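Local coordinates for protein S-adenosylmethionine-dependent methyltransferase (PDB 1Y8C) that probably transfers a methyl group from S-adenosylmethionine to an acceptor substrate, at residues F6-Y10 with F194-H198; D162-W168 with Y180-R186. Numbering follows the deposited sequence.

Contact 1 (F6-Y10 with F194-H198); sequences FAHIY and FDEEH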
loop_
_atom_site.group_PDB
_atom_site.type_symbol
_atom_site.label_atom_id
_atom_site.label_comp_id
_atom_site.label_asym_id
_atom_site.label_seq_id
_atom_site.Cartn_x
_atom_site.Cartn_y
_atom_site.Cartn_z
ATOM N N PHE A 6 1.553 -15.271 6.909
ATOM C CA PHE A 6 2.629 -14.399 7.349
ATOM C C PHE A 6 2.284 -12.931 7.055
ATOM O O PHE A 6 2.553 -12.042 7.870
ATOM C CB PHE A 6 3.936 -14.790 6.649
ATOM C CG PHE A 6 5.103 -13.933 7.038
ATOM C CD1 PHE A 6 5.632 -13.995 8.325
ATOM C CD2 PHE A 6 5.631 -13.010 6.142
ATOM C CE1 PHE A 6 6.664 -13.146 8.708
ATOM C CE2 PHE A 6 6.659 -12.160 6.518
ATOM C CZ PHE A 6 7.177 -12.226 7.803
ATOM N N ALA A 7 1.689 -12.683 5.892
ATOM C CA ALA A 7 1.301 -11.328 5.516
ATOM C C ALA A 7 0.336 -10.729 6.550
ATOM O O ALA A 7 0.411 -9.536 6.867
ATOM C CB ALA A 7 0.649 -11.333 4.131
ATOM N N HIS A 8 -0.578 -11.552 7.059
ATOM C CA HIS A 8 -1.535 -11.088 8.059
ATOM C C HIS A 8 -0.776 -10.773 9.335
ATOM O O HIS A 8 -0.971 -9.723 9.946
ATOM C CB HIS A 8 -2.599 -12.155 8.336
ATOM C CG HIS A 8 -3.545 -12.377 7.195
ATOM N ND1 HIS A 8 -4.386 -11.391 6.723
ATOM C CD2 HIS A 8 -3.782 -13.467 6.428
ATOM C CE1 HIS A 8 -5.098 -11.864 5.717
ATOM N NE2 HIS A 8 -4.750 -13.123 5.517
ATOM N N ILE A 9 0.101 -11.689 9.731
ATOM C CA ILE A 9 0.891 -11.491 10.932
ATOM C C ILE A 9 1.633 -10.160 10.849
ATOM O O ILE A 9 1.595 -9.360 11.781
ATOM C CB ILE A 9 1.914 -12.633 11.120
ATOM C CG1 ILE A 9 1.172 -13.968 11.264
ATOM C CG2 ILE A 9 2.783 -12.356 12.345
ATOM C CD1 ILE A 9 2.074 -15.185 11.294
ATOM N N TYR A 10 2.291 -9.929 9.718
ATOM C CA TYR A 10 3.061 -8.708 9.495
ATOM C C TYR A 10 2.201 -7.465 9.654
ATOM O O TYR A 10 2.540 -6.549 10.409
ATOM C CB TYR A 10 3.673 -8.722 8.085
ATOM C CG TYR A 10 4.740 -7.668 7.848
ATOM C CD1 TYR A 10 6.083 -7.944 8.085
ATOM C CD2 TYR A 10 4.400 -6.391 7.408
ATOM C CE1 TYR A 10 7.067 -6.977 7.889
ATOM C CE2 TYR A 10 5.371 -5.412 7.215
ATOM C CZ TYR A 10 6.704 -5.713 7.457
ATOM O OH TYR A 10 7.663 -4.742 7.267
ATOM N N PHE A 194 11.954 -15.999 9.240
ATOM C CA PHE A 194 11.585 -15.056 8.187
ATOM C C PHE A 194 12.342 -13.748 8.359
ATOM O O PHE A 194 11.981 -12.941 9.205
ATOM C CB PHE A 194 10.091 -14.712 8.229
ATOM C CG PHE A 194 9.188 -15.809 7.763
ATOM C CD1 PHE A 194 8.878 -16.875 8.601
ATOM C CD2 PHE A 194 8.631 -15.769 6.488
ATOM C CE1 PHE A 194 8.017 -17.883 8.179
ATOM C CE2 PHE A 194 7.772 -16.772 6.056
ATOM C CZ PHE A 194 7.463 -17.834 6.901
ATOM N N ASP A 195 13.380 -13.523 7.563
ATOM C CA ASP A 195 14.130 -12.278 7.667
ATOM C C ASP A 195 13.623 -11.247 6.670
ATOM O O ASP A 195 13.781 -11.429 5.472
ATOM C CB ASP A 195 15.616 -12.525 7.413
ATOM C CG ASP A 195 16.232 -13.458 8.429
ATOM O OD1 ASP A 195 15.970 -13.271 9.638
ATOM O OD2 ASP A 195 16.992 -14.369 8.023
ATOM N N GLU A 196 13.018 -10.166 7.155
ATOM C CA GLU A 196 12.515 -9.115 6.270
ATOM C C GLU A 196 13.342 -7.854 6.444
ATOM O O GLU A 196 13.603 -7.417 7.565
ATOM C CB GLU A 196 11.053 -8.786 6.576
ATOM C CG GLU A 196 10.068 -9.934 6.355
ATOM C CD GLU A 196 9.723 -10.173 4.891
ATOM O OE1 GLU A 196 9.115 -9.275 4.267
ATOM O OE2 GLU A 196 10.054 -11.262 4.369
ATOM N N GLU A 197 13.754 -7.270 5.328
ATOM C CA GLU A 197 14.542 -6.050 5.352
ATOM C C GLU A 197 13.981 -5.078 4.326
ATOM O O GLU A 197 14.111 -5.285 3.123
ATOM C CB GLU A 197 16.003 -6.372 5.049
ATOM C CG GLU A 197 16.894 -5.150 4.957
ATOM C CD GLU A 197 18.376 -5.499 4.887
ATOM O OE1 GLU A 197 19.181 -4.595 4.547
ATOM O OE2 GLU A 197 18.740 -6.668 5.181
ATOM N N HIS A 198 13.345 -4.018 4.806
ATOM C CA HIS A 198 12.758 -3.036 3.908
ATOM C C HIS A 198 13.333 -1.646 4.174
ATOM O O HIS A 198 13.868 -1.374 5.248
ATOM C CB HIS A 198 11.233 -3.020 4.078
ATOM C CG HIS A 198 10.592 -4.363 3.905
ATOM N ND1 HIS A 198 9.608 -4.833 4.750
ATOM C CD2 HIS A 198 10.799 -5.338 2.988
ATOM C CE1 HIS A 198 9.238 -6.040 4.362
ATOM N NE2 HIS A 198 9.943 -6.371 3.296
#

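Contact 2 (D162-W168 with Y180-R186); sequences DEVFYYW and YISFFVR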
loop_
_atom_site.group_PDB
_atom_site.type_symbol
_atom_site.label_atom_id
_atom_site.label_comp_id
_atom_site.label_asym_id
_atom_site.label_seq_id
_atom_site.Cartn_x
_atom_site.Cartn_y
_atom_site.Cartn_z
ATOM N N ASP A 162 3.415 -16.419 22.450
ATOM C CA ASP A 162 3.769 -17.832 22.308
ATOM C C ASP A 162 3.583 -18.560 20.973
ATOM O O ASP A 162 3.612 -19.793 20.936
ATOM C CB ASP A 162 3.138 -18.653 23.447
ATOM C CG ASP A 162 3.996 -18.641 24.724
ATOM O OD1 ASP A 162 5.225 -18.881 24.615
ATOM O OD2 ASP A 162 3.448 -18.402 25.831
ATOM N N GLU A 163 3.419 -17.821 19.881
ATOM C CA GLU A 163 3.288 -18.458 18.574
ATOM C C GLU A 163 4.136 -17.724 17.527
ATOM O O GLU A 163 4.531 -18.294 16.504
ATOM C CB GLU A 163 1.824 -18.504 18.147
ATOM C CG GLU A 163 1.180 -17.153 17.962
ATOM C CD GLU A 163 -0.302 -17.260 17.656
ATOM O OE1 GLU A 163 -0.664 -18.060 16.759
ATOM O OE2 GLU A 163 -1.103 -16.542 18.300
ATOM N N VAL A 164 4.421 -16.455 17.800
ATOM C CA VAL A 164 5.237 -15.650 16.912
ATOM C C VAL A 164 6.249 -14.862 17.724
ATOM O O VAL A 164 5.897 -14.203 18.699
ATOM C CB VAL A 164 4.384 -14.661 16.101
ATOM C CG1 VAL A 164 5.278 -13.782 15.240
ATOM C CG2 VAL A 164 3.413 -15.423 15.225
ATOM N N PHE A 165 7.508 -14.940 17.314
ATOM C CA PHE A 165 8.591 -14.224 17.977
ATOM C C PHE A 165 9.325 -13.381 16.926
ATOM O O PHE A 165 9.610 -13.871 15.830
ATOM C CB PHE A 165 9.573 -15.217 18.603
ATOM C CG PHE A 165 10.742 -14.561 19.264
ATOM C CD1 PHE A 165 10.728 -14.298 20.628
ATOM C CD2 PHE A 165 11.819 -14.110 18.503
ATOM C CE1 PHE A 165 11.770 -13.584 21.225
ATOM C CE2 PHE A 165 12.862 -13.398 19.081
ATOM C CZ PHE A 165 12.837 -13.132 20.447
ATOM N N TYR A 166 9.638 -12.129 17.252
ATOM C CA TYR A 166 10.341 -11.281 16.301
ATOM C C TYR A 166 11.200 -10.193 16.934
ATOM O O TYR A 166 10.870 -9.666 17.991
ATOM C CB TYR A 166 9.344 -10.655 15.300
ATOM C CG TYR A 166 8.587 -9.419 15.764
ATOM C CD1 TYR A 166 9.259 -8.222 16.019
ATOM C CD2 TYR A 166 7.191 -9.436 15.907
ATOM C CE1 TYR A 166 8.574 -7.069 16.402
ATOM C CE2 TYR A 166 6.488 -8.282 16.293
ATOM C CZ TYR A 166 7.191 -7.097 16.539
ATOM O OH TYR A 166 6.539 -5.932 16.916
ATOM N N TYR A 167 12.319 -9.882 16.284
ATOM C CA TYR A 167 13.221 -8.836 16.737
ATOM C C TYR A 167 13.250 -7.832 15.596
ATOM O O TYR A 167 13.596 -8.173 14.462
ATOM C CB TYR A 167 14.616 -9.393 16.995
ATOM C CG TYR A 167 15.654 -8.334 17.247
ATOM C CD1 TYR A 167 15.401 -7.273 18.113
ATOM C CD2 TYR A 167 16.900 -8.401 16.641
ATOM C CE1 TYR A 167 16.368 -6.304 18.370
ATOM C CE2 TYR A 167 17.870 -7.436 16.889
ATOM C CZ TYR A 167 17.597 -6.390 17.756
ATOM O OH TYR A 167 18.565 -5.437 17.999
ATOM N N TRP A 168 12.883 -6.595 15.896
ATOM C CA TRP A 168 12.814 -5.545 14.883
ATOM C C TRP A 168 13.778 -4.400 15.194
ATOM O O TRP A 168 13.663 -3.756 16.223
ATOM C CB TRP A 168 11.352 -5.063 14.818
ATOM C CG TRP A 168 11.067 -3.871 13.947
ATOM C CD1 TRP A 168 11.958 -3.193 13.162
ATOM C CD2 TRP A 168 9.810 -3.196 13.800
ATOM N NE1 TRP A 168 11.339 -2.145 12.540
ATOM C CE2 TRP A 168 10.023 -2.124 12.904
ATOM C CE3 TRP A 168 8.529 -3.401 14.323
ATOM C CZ2 TRP A 168 8.990 -1.238 12.534
ATOM C CZ3 TRP A 168 7.501 -2.520 13.954
ATOM C CH2 TRP A 168 7.741 -1.459 13.064
ATOM N N TYR A 180 15.053 -3.851 9.820
ATOM C CA TYR A 180 15.554 -5.208 9.737
ATOM C C TYR A 180 14.709 -6.016 10.704
ATOM O O TYR A 180 14.673 -5.726 11.902
ATOM C CB TYR A 180 17.029 -5.246 10.129
ATOM C CG TYR A 180 17.892 -4.274 9.349
ATOM C CD1 TYR A 180 17.802 -2.898 9.575
ATOM C CD2 TYR A 180 18.797 -4.725 8.388
ATOM C CE1 TYR A 180 18.595 -1.996 8.868
ATOM C CE2 TYR A 180 19.597 -3.831 7.675
ATOM C CZ TYR A 180 19.493 -2.468 7.922
ATOM O OH TYR A 180 20.304 -1.571 7.253
ATOM N N ILE A 181 14.012 -7.023 10.196
ATOM C CA ILE A 181 13.158 -7.807 11.070
ATOM C C ILE A 181 13.271 -9.302 10.883
ATOM O O ILE A 181 13.070 -9.814 9.789
ATOM C CB ILE A 181 11.674 -7.455 10.878
ATOM C CG1 ILE A 181 11.466 -5.935 10.894
ATOM C CG2 ILE A 181 10.869 -8.109 11.968
ATOM C CD1 ILE A 181 10.013 -5.525 10.718
ATOM N N SER A 182 13.572 -9.990 11.976
ATOM C CA SER A 182 13.685 -11.436 11.985
ATOM C C SER A 182 12.465 -12.017 12.699
ATOM O O SER A 182 12.230 -11.747 13.886
ATOM C CB SER A 182 14.948 -11.872 12.728
ATOM O OG SER A 182 16.121 -11.457 12.034
ATOM N N PHE A 183 11.686 -12.799 11.959
ATOM C CA PHE A 183 10.505 -13.448 12.497
ATOM C C PHE A 183 10.795 -14.902 12.730
ATOM O O PHE A 183 11.618 -15.496 12.054
ATOM C CB PHE A 183 9.324 -13.376 11.523
ATOM C CG PHE A 183 8.632 -12.060 11.501
ATOM C CD1 PHE A 183 8.993 -11.084 10.576
ATOM C CD2 PHE A 183 7.640 -11.779 12.433
ATOM C CE1 PHE A 183 8.375 -9.843 10.578
ATOM C CE2 PHE A 183 7.016 -10.547 12.449
ATOM C CZ PHE A 183 7.383 -9.568 11.518
ATOM N N PHE A 184 10.104 -15.466 13.704
ATOM C CA PHE A 184 10.206 -16.877 14.023
ATOM C C PHE A 184 8.763 -17.252 14.274
ATOM O O PHE A 184 8.162 -16.788 15.235
ATOM C CB PHE A 184 11.034 -17.093 15.282
ATOM C CG PHE A 184 12.504 -17.128 15.033
ATOM C CD1 PHE A 184 13.297 -16.020 15.302
ATOM C CD2 PHE A 184 13.100 -18.274 14.505
ATOM C CE1 PHE A 184 14.668 -16.052 15.044
ATOM C CE2 PHE A 184 14.466 -18.318 14.246
ATOM C CZ PHE A 184 15.254 -17.208 14.512
ATOM N N VAL A 185 8.199 -18.055 13.386
ATOM C CA VAL A 185 6.812 -18.458 13.532
ATOM C C VAL A 185 6.693 -19.911 13.953
ATOM O O VAL A 185 7.409 -20.774 13.449
ATOM C CB VAL A 185 6.035 -18.268 12.224
ATOM C CG1 VAL A 185 4.569 -18.612 12.441
ATOM C CG2 VAL A 185 6.179 -16.829 11.740
ATOM N N ARG A 186 5.782 -20.174 14.885
ATOM C CA ARG A 186 5.554 -21.530 15.380
ATOM C C ARG A 186 4.976 -22.421 14.282
ATOM O O ARG A 186 4.116 -21.996 13.513
ATOM C CB ARG A 186 4.577 -21.495 16.561
ATOM C CG ARG A 186 5.179 -21.868 17.908
ATOM C CD ARG A 186 5.489 -23.354 17.987
ATOM N NE ARG A 186 4.297 -24.185 17.818
ATOM C CZ ARG A 186 3.225 -24.142 18.609
ATOM N NH1 ARG A 186 3.181 -23.300 19.636
ATOM N NH2 ARG A 186 2.192 -24.950 18.375
#

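Contact 1 (F6-Y10 with F194-H198)
Helix segment 6-10 passes over strand segment 194-198 with their axes 12.3 Å apart at closest approach and inclined by 55°, so side chains alone bridge the gap. The nearest CA atoms, those of Phe6 and Phe194, are 9.0 Å apart. One helical turn, marked by the hydrogen bond from Tyr10 N to Phe6 O (2.8 Å), brings Phe6 and Tyr10 onto the same side of the helix; on the strand, every second residue, Phe194, Glu196 and His198, points at them. The rings of Phe6 and Phe194 form an offset stack, planes at 12° and centroids 4.3 Å apart, while Phe183 meets Phe6 edge-to-face. Beside the stack, the aliphatic part of Glu196 closes the Phe6 ring edge, its CG lying 4.0 Å from Phe6 CZ. At Tyr10, one helical turn after Phe6, the OH accepts a rather bent hydrogen bond from His198 ND1 (3.2 Å, 137° at the hydrogen), the two rings being oblique to each other. The imidazole also packs edge-to-face with Tyr114. The chemistry implies that the N-terminal helix is held against strand 191-201, one edge of the four-stranded antiparallel sheet, mainly by apolar and aromatic packing, supplemented by one hydrogen bond.

Contact 2 (D162-W168 with Y180-R186)
Val164, Tyr166, Trp168, Ile181, Phe183 and Val185 share one apolar face of the paired strands. Ile181 CD1 sits 3.8 Å from the centroid of the Trp168 five-membered ring, a CH-pi contact over its face, and Tyr166 CB packs 3.5 Å from Phe183 CD2. Helix 3-15 covers this face, with Leu13 against Tyr166 and Ile14 against Trp168 and Phe183. The opposite face carries Phe165, Tyr167, Ser182 and Phe184; here Phe165 CD2 lies 4.0 Å from Phe184 CD1, and Ser182 OG turns to Asp195. Between the faces, Phe165 and Phe184 exchange backbone hydrogen bonds (Phe165 N to Phe184 O 2.9 Å, Phe184 N to Phe165 O 2.7 Å), as do Tyr167 and Ser182 (Tyr167 N to Ser182 O 3.0 Å, Ser182 N to Tyr167 O 3.1 Å). At the exposed, polar end, Arg186 N bonds Glu163 O at 2.8 Å. This regular antiparallel pairing, with axes at 173°, is that of a beta hairpin, here the two central strands of a four-stranded sheet separate from the mixed, Rossmann-like methyltransferase sheet.

How the contacts relate
From the N terminus, the chain forms helix 3-15, then runs through the parallel strands of the methyltransferase sheet before reaching the four-stranded antiparallel sheet, so contact 1 closes a long loop of 183 residues. Contact 2 is nested inside it, closing a short hairpin with 11 residues between its segments. Strand 176-186 is followed directly by strand 191-201, its neighbour in the sheet, and the two contacts meet there: probable hydrogen bonds join Glu196 N to Ile181 O (2.7 Å) and Phe194 O to Phe183 N (2.8 Å). Together they join the N-terminal helix to three consecutive strands.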